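Long-range contacts in cyanophage-like gp41-1 intein (Metagenome, PDB 6QAZ), which is a naturally split intein that probably excises itself from its precursor and joins the flanking polypeptides by protein splicing: residues G2-L7 with I61-H66; Q12-M17 with G26-S31; L30-Y35 with N116-A121; K44-S49 with E105-D110. All coordinates share one frame; numbering follows the deposited sequence.

Interaction 1: G2-L7 with I61-H66; sequences GGALDL and ICSEEH
Leu5 and Cys62 form a single backbone bridge, CA to CA 4.3 Å, beside which Asp6 N donates to Ile61 O (2.9 Å, N-H...O 159°) and Ser63 N to Ala4 O. Leu5 CD2 comes down over the His66 ring, 3.7 Å from the centroid and 10° off the ring normal, which makes a centred CH-pi contact. The same methyl also meets Cys62 CB at 3.7 Å, so it touches both the strand residue and the imidazole. Ala4 N lies 3.8 Å from His66 ND1, at the ring edge and near its plane. Residues Ser63 to His66 make a type I turn whose sequence fits the block B Thr-x-x-His motif of the HINT fold, with serine in the first place. In inteins this motif lies at the upstream splice junction, and the closeness of ND1 to Ala4 N is consistent with that role. His66 NE2 is held by Thr126, near the C-terminal end, and the ring meets Phe68 edge-to-face. Ser63 OG receives a weak bond from Ala4 N (3.0 Å, N-H...O 125°) and donates a hydrogen bond to Glu65 OE2 at 2.7 Å, arriving from above the carboxylate plane. Further out, one water takes a bond from Gly3 N at 2.8 Å and another donates to Glu65 O. At the other end, Asp6 CB packs against Ile61 CB, while Asp6 OD1 turns to a salt bridge with Arg106.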
loop_
_atom_site.group_PDB
_atom_site.type_symbol
_atom_site.label_atom_id
_atom_site.label_comp_id
_atom_site.label_asym_id
_atom_site.label_seq_id
_atom_site.Cartn_x
_atom_site.Cartn_y
_atom_site.Cartn_z
ATOM N N GLY A 2 -4.847 2.383 -10.564
ATOM C CA GLY A 2 -4.319 1.134 -11.067
ATOM C C GLY A 2 -3.398 0.464 -10.079
ATOM O O GLY A 2 -2.900 1.054 -9.097
ATOM N N GLY A 3 -3.153 -0.799 -10.357
ATOM C CA GLY A 3 -2.399 -1.699 -9.488
ATOM C C GLY A 3 -3.187 -2.106 -8.267
ATOM O O GLY A 3 -4.369 -1.841 -8.189
ATOM N N ALA A 4 -2.523 -2.743 -7.317
ATOM C CA ALA A 4 -3.222 -3.534 -6.310
ATOM C C ALA A 4 -2.236 -4.060 -5.274
ATOM O O ALA A 4 -1.006 -4.030 -5.463
ATOM C CB ALA A 4 -4.001 -4.639 -6.990
ATOM N N LEU A 5 -2.792 -4.566 -4.188
ATOM C CA LEU A 5 -2.079 -5.004 -2.990
ATOM C C LEU A 5 -2.426 -6.459 -2.668
ATOM O O LEU A 5 -3.526 -6.950 -2.917
ATOM C CB LEU A 5 -2.466 -4.135 -1.805
ATOM C CG LEU A 5 -1.984 -2.695 -1.883
ATOM C CD1 LEU A 5 -2.538 -1.852 -0.764
ATOM C CD2 LEU A 5 -0.517 -2.588 -1.905
ATOM N N ASP A 6 -1.499 -7.142 -1.981
ATOM C CA ASP A 6 -1.778 -8.511 -1.527
ATOM C C ASP A 6 -3.015 -8.549 -0.658
ATOM O O ASP A 6 -3.242 -7.655 0.174
ATOM C CB ASP A 6 -0.571 -9.043 -0.778
ATOM C CG ASP A 6 -0.707 -10.502 -0.470
ATOM O OD1 ASP A 6 -0.589 -11.286 -1.425
ATOM O OD2 ASP A 6 -0.998 -10.840 0.703
ATOM N N LEU A 7 -3.773 -9.635 -0.757
ATOM C CA LEU A 7 -5.012 -9.799 0.027
ATOM C C LEU A 7 -4.788 -9.727 1.530
ATOM O O LEU A 7 -5.724 -9.308 2.234
ATOM C CB LEU A 7 -5.641 -11.161 -0.253
ATOM C CG LEU A 7 -6.731 -11.195 -1.314
ATOM C CD1 LEU A 7 -6.135 -10.954 -2.656
ATOM C CD2 LEU A 7 -7.462 -12.531 -1.277
ATOM N N ILE A 61 3.441 -6.299 -0.269
ATOM C CA ILE A 61 3.387 -6.977 -1.585
ATOM C C ILE A 61 2.368 -6.240 -2.436
ATOM O O ILE A 61 1.209 -6.072 -2.046
ATOM C CB ILE A 61 3.087 -8.468 -1.416
ATOM C CG1 ILE A 61 4.284 -9.171 -0.765
ATOM C CG2 ILE A 61 2.765 -9.107 -2.767
ATOM C CD1 ILE A 61 4.006 -10.603 -0.407
ATOM N N CYS A 62 2.802 -5.875 -3.636
ATOM C CA CYS A 62 1.968 -5.045 -4.512
ATOM C C CYS A 62 2.289 -5.336 -5.968
ATOM O O CYS A 62 3.260 -6.017 -6.301
ATOM C CB CYS A 62 2.175 -3.564 -4.205
ATOM S SG CYS A 62 3.860 -2.973 -4.526
ATOM N N SER A 63 1.499 -4.755 -6.852
ATOM C CA SER A 63 1.752 -4.839 -8.295
ATOM C C SER A 63 2.723 -3.760 -8.736
ATOM O O SER A 63 3.059 -2.818 -7.995
ATOM C CB SER A 63 0.469 -4.758 -9.062
ATOM O OG SER A 63 -0.114 -3.481 -8.915
ATOM N N GLU A 64 3.163 -3.857 -9.988
ATOM C CA GLU A 64 4.213 -2.957 -10.478
ATOM C C GLU A 64 3.741 -1.515 -10.601
ATOM O O GLU A 64 4.581 -0.613 -10.570
ATOM C CB GLU A 64 4.822 -3.394 -11.807
ATOM C CG GLU A 64 3.890 -3.255 -12.987
ATOM C CD GLU A 64 4.534 -3.567 -14.312
ATOM O OE1 GLU A 64 5.761 -3.367 -14.413
ATOM O OE2 GLU A 64 3.798 -3.992 -15.228
ATOM N N GLU A 65 2.441 -1.296 -10.759
ATOM C CA GLU A 65 1.968 0.078 -10.948
ATOM C C GLU A 65 1.461 0.687 -9.648
ATOM O O GLU A 65 1.084 1.876 -9.654
ATOM C CB GLU A 65 1.028 0.230 -12.069
ATOM C CG GLU A 65 -0.309 -0.159 -11.769
ATOM C CD GLU A 65 -0.632 -1.608 -11.998
ATOM O OE1 GLU A 65 -1.546 -1.881 -12.794
ATOM O OE2 GLU A 65 0.041 -2.460 -11.356
ATOM N N HIS A 66 1.465 -0.044 -8.549
ATOM C CA HIS A 66 0.922 0.487 -7.295
ATOM C C HIS A 66 1.819 1.601 -6.755
ATOM O O HIS A 66 3.045 1.426 -6.620
ATOM C CB HIS A 66 0.796 -0.649 -6.286
ATOM C CG HIS A 66 0.139 -0.173 -5.048
ATOM N ND1 HIS A 66 -1.222 -0.046 -4.908
ATOM C CD2 HIS A 66 0.657 0.384 -3.939
ATOM C CE1 HIS A 66 -1.487 0.587 -3.792
ATOM N NE2 HIS A 66 -0.379 0.833 -3.179
HETATM O O HOH W 1 -1.180 3.052 -10.963
HETATM O O HOH W 2 -4.053 -1.800 -12.826
#

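Interaction 2: Q12-M17 with G26-S31; sequences QTPQGM and GDLVLS
Gln12 O takes the one direct hydrogen bond of the contact, from Leu30 N at 2.8 Å; the donor lies nearly along the C=O axis (C=O...N 163°). Val29 CA adds a CA-H...O contact to the same oxygen, 3.3 Å long. Where Thr13 passes Leu28, Leu28 O receives no conventional hydrogen bond in the model although it is buried here; its near neighbours across the contact are carbons, Thr13 CA at 3.2 Å (142° at the hydrogen) and Pro14 CD. Gln12 and Leu30 run side by side and point the same way; CG is anti to the backbone N in both (chi1 -176° in Leu30). The leucine CD2 lies 3.4 Å from Gln12 OE1, an oxygen whose hydrogen bond goes to Lys90. Residues Thr13 to Gly16 form the type I turn of the hairpin between strands 10-13 and 16-19, and that hairpin rests against strand 28-31 of the curved HINT-type fold. Pro14 and Gln15 are its corner residues. Gly16 O, gripped by both Thr13 N and Thr13 OG1 (the latter at 2.8 Å, in the carbonyl plane on a lone pair), locks the turn. The proline ring crosses the Leu28 side chain at about a right angle, CD to CB 3.8 Å. Water finishes both ends: one molecule donates to Gln15 OE1 and to Asp27 OD1 (2.7 Å) while accepting from Leu28 N, and another joins Gln12 N to Leu30 O. Asp27 OD1 also carries a salt bridge to Lys18.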
loop_
_atom_site.group_PDB
_atom_site.type_symbol
_atom_site.label_atom_id
_atom_site.label_comp_id
_atom_site.label_asym_id
_atom_site.label_seq_id
_atom_site.Cartn_x
_atom_site.Cartn_y
_atom_site.Cartn_z
ATOM N N GLN A 12 -5.549 -0.264 9.046
ATOM C CA GLN A 12 -6.062 0.084 10.370
ATOM C C GLN A 12 -7.427 0.766 10.233
ATOM O O GLN A 12 -7.501 1.842 9.630
ATOM C CB GLN A 12 -5.026 0.984 11.017
ATOM C CG GLN A 12 -5.254 1.132 12.495
ATOM C CD GLN A 12 -4.104 1.804 13.191
ATOM O OE1 GLN A 12 -2.971 1.877 12.720
ATOM N NE2 GLN A 12 -4.408 2.301 14.355
ATOM N N THR A 13 -8.458 0.160 10.789
ATOM C CA THR A 13 -9.790 0.775 10.859
ATOM C C THR A 13 -10.004 1.230 12.281
ATOM O O THR A 13 -9.322 0.772 13.209
ATOM C CB THR A 13 -10.891 -0.170 10.391
ATOM O OG1 THR A 13 -11.187 -1.109 11.428
ATOM C CG2 THR A 13 -10.564 -0.847 9.087
ATOM N N PRO A 14 -11.070 1.996 12.549
ATOM C CA PRO A 14 -11.400 2.305 13.941
ATOM C C PRO A 14 -11.749 1.065 14.770
ATOM O O PRO A 14 -11.785 1.170 15.979
ATOM C CB PRO A 14 -12.551 3.312 13.819
ATOM C CG PRO A 14 -12.339 3.945 12.443
ATOM C CD PRO A 14 -11.905 2.772 11.594
ATOM N N GLN A 15 -12.158 -0.016 14.118
ATOM C CA GLN A 15 -12.524 -1.285 14.788
ATOM C C GLN A 15 -11.315 -2.236 14.876
ATOM O O GLN A 15 -11.509 -3.345 15.411
ATOM C CB GLN A 15 -13.678 -1.922 14.021
ATOM C CG GLN A 15 -14.946 -1.064 13.989
ATOM C CD GLN A 15 -14.950 0.062 12.971
ATOM O OE1 GLN A 15 -14.323 0.007 11.904
ATOM N NE2 GLN A 15 -15.690 1.114 13.312
ATOM N N GLY A 16 -10.109 -1.822 14.479
ATOM C CA GLY A 16 -8.893 -2.644 14.557
ATOM C C GLY A 16 -8.331 -2.905 13.195
ATOM O O GLY A 16 -8.796 -2.389 12.176
ATOM N N MET A 17 -7.286 -3.699 13.173
ATOM C CA MET A 17 -6.633 -4.027 11.905
ATOM C C MET A 17 -7.519 -4.986 11.129
ATOM O O MET A 17 -8.110 -5.894 11.699
ATOM C CB MET A 17 -5.285 -4.707 12.161
ATOM C CG MET A 17 -4.177 -3.823 12.688
ATOM S SD MET A 17 -3.661 -2.573 11.476
ATOM C CE MET A 17 -2.370 -1.785 12.433
ATOM N N GLY A 26 -17.354 2.077 2.620
ATOM C CA GLY A 26 -17.814 2.680 3.875
ATOM C C GLY A 26 -16.893 2.447 5.045
ATOM O O GLY A 26 -17.027 3.169 6.039
ATOM N N ASP A 27 -15.985 1.478 4.968
ATOM C CA ASP A 27 -14.943 1.354 6.004
ATOM C C ASP A 27 -14.107 2.631 6.033
ATOM O O ASP A 27 -14.060 3.397 5.073
ATOM C CB ASP A 27 -13.998 0.181 5.749
ATOM C CG ASP A 27 -14.341 -1.165 6.379
ATOM O OD1 ASP A 27 -14.559 -1.224 7.597
ATOM O OD2 ASP A 27 -14.411 -2.165 5.615
ATOM N N LEU A 28 -13.443 2.836 7.150
ATOM C CA LEU A 28 -12.500 3.939 7.363
ATOM C C LEU A 28 -11.106 3.353 7.584
ATOM O O LEU A 28 -10.987 2.423 8.396
ATOM C CB LEU A 28 -12.955 4.746 8.575
ATOM C CG LEU A 28 -14.174 5.644 8.343
ATOM C CD1 LEU A 28 -14.776 6.065 9.653
ATOM C CD2 LEU A 28 -13.820 6.861 7.496
ATOM N N VAL A 29 -10.105 3.879 6.882
ATOM C CA VAL A 29 -8.723 3.371 6.992
ATOM C C VAL A 29 -7.789 4.496 7.356
ATOM O O VAL A 29 -7.878 5.612 6.809
ATOM C CB VAL A 29 -8.284 2.630 5.729
ATOM C CG1 VAL A 29 -9.065 1.336 5.572
ATOM C CG2 VAL A 29 -8.343 3.474 4.476
ATOM N N LEU A 30 -6.856 4.210 8.253
ATOM C CA LEU A 30 -5.983 5.252 8.803
ATOM C C LEU A 30 -4.909 5.636 7.797
ATOM O O LEU A 30 -4.243 4.768 7.224
ATOM C CB LEU A 30 -5.327 4.749 10.085
ATOM C CG LEU A 30 -4.466 5.778 10.803
ATOM C CD1 LEU A 30 -5.284 6.946 11.326
ATOM C CD2 LEU A 30 -3.699 5.122 11.932
ATOM N N SER A 31 -4.737 6.938 7.640
ATOM C CA SER A 31 -3.672 7.568 6.863
ATOM C C SER A 31 -2.822 8.442 7.773
ATOM O O SER A 31 -3.046 8.498 8.988
ATOM C CB SER A 31 -4.285 8.391 5.750
ATOM O OG SER A 31 -4.701 9.644 6.220
HETATM O O HOH W 3 -4.627 1.917 7.425
HETATM O O HOH W 4 -14.281 0.857 9.280
#

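Interaction 3: L30-Y35 with N116-A121; sequences LSNTGY and NHLFYA
Leu30 O and Tyr120 N make the tight end of this contact: the bond is 2.9 Å and nearly straight (N-H...O 167°), with the donor in the carbonyl plane, and a water also joins Leu30 O to Tyr120 O. Beside it Ser31 and Phe119 bring their CA atoms to 4.0 Å, and the Tyr120 ring meets the Ser31-Asn32 backbone obliquely, CE2 3.5 Å from Ser31 C. Its OH continues past Asn32 CB to a hydrogen bond with Glu91. Phe119 turns the other way, toward Ile111 and Val113. The sequence of 116-121 resembles the block F region near the end of HINT-fold inteins, and strand 118-121 pairs with 124-127, which leads to the C-terminal Asn128. The outer end is polar and more exposed. Asn116 ND2 donates to Asn32 OD1 at 3.0 Å (N-H...O 140°), the two amide planes only 12° apart. Thr33 meets Asn116 tip to tip, but the angle is too poor for a bond; a water links Thr33 OG1 to Asn116 N instead (3.0 Å from the nitrogen). Both loops are braced internally, by an ST turn in which Ser31 OG accepts from Thr33 N (2.9 Å) and an Asx turn from Leu118 N to Asn116 OD1, an oxygen shared with Asn36.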
loop_
_atom_site.group_PDB
_atom_site.type_symbol
_atom_site.label_atom_id
_atom_site.label_comp_id
_atom_site.label_asym_id
_atom_site.label_seq_id
_atom_site.Cartn_x
_atom_site.Cartn_y
_atom_site.Cartn_z
ATOM N N LEU A 30 -6.856 4.210 8.253
ATOM C CA LEU A 30 -5.983 5.252 8.803
ATOM C C LEU A 30 -4.909 5.636 7.797
ATOM O O LEU A 30 -4.243 4.768 7.224
ATOM C CB LEU A 30 -5.327 4.749 10.085
ATOM C CG LEU A 30 -4.466 5.778 10.803
ATOM C CD1 LEU A 30 -5.284 6.946 11.326
ATOM C CD2 LEU A 30 -3.699 5.122 11.932
ATOM N N SER A 31 -4.737 6.938 7.640
ATOM C CA SER A 31 -3.672 7.568 6.863
ATOM C C SER A 31 -2.822 8.442 7.773
ATOM O O SER A 31 -3.046 8.498 8.988
ATOM C CB SER A 31 -4.285 8.391 5.750
ATOM O OG SER A 31 -4.701 9.644 6.220
ATOM N N ASN A 32 -1.912 9.174 7.170
ATOM C CA ASN A 32 -1.112 10.182 7.907
ATOM C C ASN A 32 -1.950 11.378 8.342
ATOM O O ASN A 32 -1.469 12.127 9.186
ATOM C CB ASN A 32 0.083 10.634 7.059
ATOM C CG ASN A 32 -0.305 11.194 5.718
ATOM O OD1 ASN A 32 -1.136 10.637 5.017
ATOM N ND2 ASN A 32 0.299 12.297 5.357
ATOM N N THR A 33 -3.089 11.580 7.685
ATOM C CA THR A 33 -4.065 12.666 7.898
ATOM C C THR A 33 -5.384 12.098 8.395
ATOM O O THR A 33 -6.371 12.453 7.889
ATOM C CB THR A 33 -4.450 13.377 6.572
ATOM O OG1 THR A 33 -4.953 12.330 5.743
ATOM C CG2 THR A 33 -3.296 14.099 5.918
ATOM N N GLY A 34 -5.419 11.190 9.312
ATOM C CA GLY A 34 -6.696 10.701 9.843
ATOM C C GLY A 34 -7.262 9.586 9.015
ATOM O O GLY A 34 -6.565 8.989 8.176
ATOM N N TYR A 35 -8.514 9.279 9.214
ATOM C CA TYR A 35 -9.154 8.152 8.541
ATOM C C TYR A 35 -9.799 8.587 7.245
ATOM O O TYR A 35 -10.600 9.540 7.210
ATOM C CB TYR A 35 -10.226 7.541 9.435
ATOM C CG TYR A 35 -9.675 6.710 10.575
ATOM C CD1 TYR A 35 -9.318 5.393 10.378
ATOM C CD2 TYR A 35 -9.452 7.237 11.843
ATOM C CE1 TYR A 35 -8.781 4.615 11.381
ATOM C CE2 TYR A 35 -8.906 6.459 12.868
ATOM C CZ TYR A 35 -8.568 5.136 12.628
ATOM O OH TYR A 35 -8.040 4.295 13.581
ATOM N N ASN A 116 -6.707 12.413 1.022
ATOM C CA ASN A 116 -5.420 12.388 0.315
ATOM C C ASN A 116 -5.155 11.079 -0.414
ATOM O O ASN A 116 -4.075 10.948 -1.001
ATOM C CB ASN A 116 -4.285 12.727 1.275
ATOM C CG ASN A 116 -4.010 11.675 2.328
ATOM O OD1 ASN A 116 -4.660 10.627 2.395
ATOM N ND2 ASN A 116 -3.048 11.973 3.176
ATOM N N HIS A 117 -6.089 10.150 -0.406
ATOM C CA HIS A 117 -5.948 8.872 -1.152
ATOM C C HIS A 117 -4.842 7.981 -0.585
ATOM O O HIS A 117 -4.469 7.030 -1.267
ATOM C CB HIS A 117 -5.728 9.066 -2.648
ATOM C CG HIS A 117 -6.784 9.825 -3.264
ATOM N ND1 HIS A 117 -8.088 9.473 -3.261
ATOM C CD2 HIS A 117 -6.709 10.965 -3.917
ATOM C CE1 HIS A 117 -8.809 10.402 -3.910
ATOM N NE2 HIS A 117 -7.972 11.308 -4.332
ATOM N N LEU A 118 -4.394 8.230 0.626
ATOM C CA LEU A 118 -3.348 7.406 1.242
ATOM C C LEU A 118 -3.925 6.560 2.375
ATOM O O LEU A 118 -4.982 6.886 2.963
ATOM C CB LEU A 118 -2.210 8.275 1.792
ATOM C CG LEU A 118 -1.625 9.316 0.833
ATOM C CD1 LEU A 118 -0.467 10.045 1.495
ATOM C CD2 LEU A 118 -1.197 8.687 -0.475
ATOM N N PHE A 119 -3.191 5.532 2.746
ATOM C CA PHE A 119 -3.473 4.784 3.966
ATOM C C PHE A 119 -2.223 4.012 4.351
ATOM O O PHE A 119 -1.388 3.667 3.499
ATOM C CB PHE A 119 -4.691 3.855 3.843
ATOM C CG PHE A 119 -4.682 2.863 2.707
ATOM C CD1 PHE A 119 -4.088 1.628 2.812
ATOM C CD2 PHE A 119 -5.318 3.167 1.545
ATOM C CE1 PHE A 119 -4.127 0.724 1.774
ATOM C CE2 PHE A 119 -5.389 2.245 0.525
ATOM C CZ PHE A 119 -4.747 1.035 0.617
ATOM N N TYR A 120 -2.103 3.700 5.632
ATOM C CA TYR A 120 -1.035 2.813 6.089
ATOM C C TYR A 120 -1.409 1.358 5.801
ATOM O O TYR A 120 -2.502 0.886 6.122
ATOM C CB TYR A 120 -0.805 3.000 7.594
ATOM C CG TYR A 120 -0.097 4.302 7.937
ATOM C CD1 TYR A 120 1.226 4.498 7.594
ATOM C CD2 TYR A 120 -0.735 5.354 8.581
ATOM C CE1 TYR A 120 1.915 5.660 7.879
ATOM C CE2 TYR A 120 -0.042 6.539 8.888
ATOM C CZ TYR A 120 1.283 6.680 8.526
ATOM O OH TYR A 120 2.032 7.813 8.802
ATOM N N ALA A 121 -0.473 0.645 5.217
ATOM C CA ALA A 121 -0.628 -0.754 4.792
ATOM C C ALA A 121 0.560 -1.498 5.375
ATOM O O ALA A 121 1.707 -1.178 5.024
ATOM C CB ALA A 121 -0.679 -0.820 3.287
HETATM O O HOH W 3 -4.627 1.917 7.425
HETATM O O HOH W 5 -6.857 12.516 4.005
#

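Interaction 4: K44-S49 with E105-D110; sequences KSKKKS and ERELID
Arg106 and Ser49 touch along much of the arginine's length. From CB, chi1 of 66° puts CG between the backbone N and the carbonyl carbon, where it lies 3.9 Å from Ser49 CB. CD comes next, 3.6 Å from Ser49 OG, and a bend at chi3 (65°) brings NE to 3.2 Å from the same hydroxyl. The angle there is too poor for a hydrogen bond, and Ser49 OG is instead bonded to Asp104 O. At the tip, NH2 forms a salt bridge with Asp104 and also binds a citrate, probably from the crystallisation liquor. Behind this side chain the backbones pair as antiparallel strands of the curved HINT-type sheet, joining 45-54 to the long strand 93-113. Ser45 with Leu108 and Lys47 with Arg106 are hydrogen-bonded pairs, four N-H...O bonds in all, among them Leu108 N to Ser45 O at 2.9 Å. Between them lies the non-hydrogen-bonded pair Lys46 and Glu107, CA to CA 4.2 Å. Though the pairing is antiparallel, the short axes diverge, with 126° between N-to-C directions, as in a strongly twisted or coiled sheet. On the sheet face of Ser45, Lys47, Arg106 and Leu108, Lys47 CB packs on Leu108 CD1 at 3.9 Å while NZ curls back to donate to Ser45 OG at 2.8 Å; a water then joins that hydroxyl to Leu108 O. The face of Lys46, Lys48, Glu105 and Glu107 is more charged. Aliphatic parts touch here, the Lys48 and Glu105 side chains crossing at about a right angle, CE to CG 3.8 Å, and the ammonium of Lys48 is paired with Glu102.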
loop_
_atom_site.group_PDB
_atom_site.type_symbol
_atom_site.label_atom_id
_atom_site.label_comp_id
_atom_site.label_asym_id
_atom_site.label_seq_id
_atom_site.Cartn_x
_atom_site.Cartn_y
_atom_site.Cartn_z
ATOM N N LYS A 44 -11.153 -7.781 -7.695
ATOM C CA LYS A 44 -9.906 -8.520 -7.508
ATOM C C LYS A 44 -9.345 -8.842 -8.896
ATOM O O LYS A 44 -10.080 -9.094 -9.816
ATOM C CB LYS A 44 -10.095 -9.903 -6.884
ATOM C CG LYS A 44 -9.866 -10.018 -5.392
ATOM C CD LYS A 44 -10.504 -11.246 -4.784
ATOM C CE LYS A 44 -10.374 -12.522 -5.594
ATOM N NZ LYS A 44 -10.860 -13.710 -4.854
ATOM N N SER A 45 -8.042 -8.901 -9.008
ATOM C CA SER A 45 -7.322 -9.070 -10.275
ATOM C C SER A 45 -6.081 -9.894 -10.030
ATOM O O SER A 45 -5.492 -9.729 -9.048
ATOM C CB SER A 45 -6.972 -7.721 -10.922
ATOM O OG SER A 45 -6.093 -6.974 -10.078
ATOM N N LYS A 46 -5.669 -10.667 -11.017
ATOM C CA LYS A 46 -4.436 -11.437 -10.934
ATOM C C LYS A 46 -3.374 -10.664 -11.682
ATOM O O LYS A 46 -3.560 -10.335 -12.872
ATOM C CB LYS A 46 -4.623 -12.795 -11.581
ATOM C CG LYS A 46 -3.529 -13.790 -11.242
ATOM C CD LYS A 46 -3.829 -15.199 -11.703
ATOM C CE LYS A 46 -2.780 -16.187 -11.238
ATOM N NZ LYS A 46 -2.670 -17.347 -12.155
ATOM N N LYS A 47 -2.292 -10.373 -10.988
ATOM C CA LYS A 47 -1.187 -9.573 -11.530
ATOM C C LYS A 47 0.127 -10.140 -10.988
ATOM O O LYS A 47 0.169 -10.771 -9.908
ATOM C CB LYS A 47 -1.293 -8.088 -11.134
ATOM C CG LYS A 47 -2.606 -7.374 -11.403
ATOM C CD LYS A 47 -2.593 -5.905 -10.962
ATOM C CE LYS A 47 -3.620 -5.045 -11.659
ATOM N NZ LYS A 47 -4.731 -4.685 -10.766
ATOM N N LYS A 48 1.209 -9.853 -11.687
ATOM C CA LYS A 48 2.531 -10.087 -11.109
ATOM C C LYS A 48 2.696 -9.259 -9.852
ATOM O O LYS A 48 2.333 -8.077 -9.823
ATOM C CB LYS A 48 3.632 -9.773 -12.124
ATOM C CG LYS A 48 5.069 -10.098 -11.696
ATOM C CD LYS A 48 5.296 -11.546 -11.256
ATOM C CE LYS A 48 5.087 -12.534 -12.378
ATOM N NZ LYS A 48 5.988 -12.271 -13.525
ATOM N N SER A 49 3.273 -9.859 -8.826
ATOM C CA SER A 49 3.453 -9.210 -7.524
ATOM C C SER A 49 4.927 -9.050 -7.212
ATOM O O SER A 49 5.767 -9.778 -7.735
ATOM C CB SER A 49 2.725 -9.965 -6.460
ATOM O OG SER A 49 3.275 -11.236 -6.186
ATOM N N GLU A 105 2.601 -14.411 -9.973
ATOM C CA GLU A 105 1.256 -13.912 -10.269
ATOM C C GLU A 105 0.334 -14.349 -9.152
ATOM O O GLU A 105 0.337 -15.531 -8.787
ATOM C CB GLU A 105 0.798 -14.487 -11.594
ATOM C CG GLU A 105 1.517 -13.858 -12.754
ATOM C CD GLU A 105 0.582 -13.369 -13.836
ATOM O OE1 GLU A 105 -0.300 -12.525 -13.516
ATOM O OE2 GLU A 105 0.718 -13.839 -14.981
ATOM N N ARG A 106 -0.483 -13.438 -8.657
ATOM C CA ARG A 106 -1.447 -13.798 -7.610
ATOM C C ARG A 106 -2.611 -12.812 -7.649
ATOM O O ARG A 106 -2.536 -11.745 -8.271
ATOM C CB ARG A 106 -0.748 -13.780 -6.269
ATOM C CG ARG A 106 -0.299 -12.403 -5.846
ATOM C CD ARG A 106 0.280 -12.363 -4.442
ATOM N NE ARG A 106 1.489 -13.134 -4.343
ATOM C CZ ARG A 106 2.117 -13.404 -3.213
ATOM N NH1 ARG A 106 1.661 -12.961 -2.054
ATOM N NH2 ARG A 106 3.266 -14.051 -3.249
ATOM N N GLU A 107 -3.676 -13.188 -6.957
ATOM C CA GLU A 107 -4.821 -12.285 -6.790
ATOM C C GLU A 107 -4.407 -11.117 -5.892
ATOM O O GLU A 107 -3.722 -11.305 -4.879
ATOM C CB GLU A 107 -5.977 -13.035 -6.146
ATOM C CG GLU A 107 -6.532 -14.166 -6.976
ATOM C CD GLU A 107 -7.188 -13.778 -8.283
ATOM O OE1 GLU A 107 -7.676 -12.649 -8.401
ATOM O OE2 GLU A 107 -7.341 -14.672 -9.139
ATOM N N LEU A 108 -4.829 -9.937 -6.281
ATOM C CA LEU A 108 -4.542 -8.700 -5.555
ATOM C C LEU A 108 -5.804 -7.866 -5.485
ATOM O O LEU A 108 -6.719 -7.998 -6.331
ATOM C CB LEU A 108 -3.434 -7.932 -6.269
ATOM C CG LEU A 108 -2.076 -8.620 -6.462
ATOM C CD1 LEU A 108 -1.204 -7.716 -7.297
ATOM C CD2 LEU A 108 -1.393 -8.928 -5.169
ATOM N N ILE A 109 -5.838 -6.946 -4.536
ATOM C CA ILE A 109 -7.024 -6.109 -4.593
ATOM C C ILE A 109 -6.681 -4.648 -4.423
ATOM O O ILE A 109 -5.598 -4.194 -4.067
ATOM C CB ILE A 109 -7.948 -6.623 -3.516
ATOM C CG1 ILE A 109 -9.361 -6.062 -3.606
ATOM C CG2 ILE A 109 -7.291 -6.326 -2.188
ATOM C CD1 ILE A 109 -10.009 -6.154 -4.950
ATOM N N ASP A 110 -7.667 -3.911 -4.888
ATOM C CA ASP A 110 -7.515 -2.485 -5.179
ATOM C C ASP A 110 -8.707 -1.750 -4.594
ATOM O O ASP A 110 -9.839 -2.101 -4.939
ATOM C CB ASP A 110 -7.484 -2.356 -6.681
ATOM C CG ASP A 110 -7.122 -0.997 -7.170
ATOM O OD1 ASP A 110 -6.716 -0.124 -6.387
ATOM O OD2 ASP A 110 -7.249 -0.836 -8.423
HETATM O O HOH W 6 -9.029 -12.228 -10.490
HETATM O O HOH W 7 -7.479 -5.645 -8.075
#

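Overall arrangement
Interaction 1 is the most buried of the four, while interactions 2, 3 and 4 are partly buried. Interactions 1 and 4, centres about 7 Å apart, share one side of the chain: Leu5 O probably accepts from Ile109 N, and the Asp6–Arg106 salt bridge joins them. Interactions 2 and 3 both use strand 28-31, through Leu30 and Ser31, and a common water; their centres lie about 9 Å apart on the other side from interaction 1, which reaches interaction 3 where Leu5 packs on Phe119. Their chemistry differs accordingly: regular strand pairing with charged side chains on one sheet face in interaction 4, a single bridge and a methyl over an imidazole face in interaction 1, and turns stitched by isolated backbone bonds and waters in interactions 2 and 3.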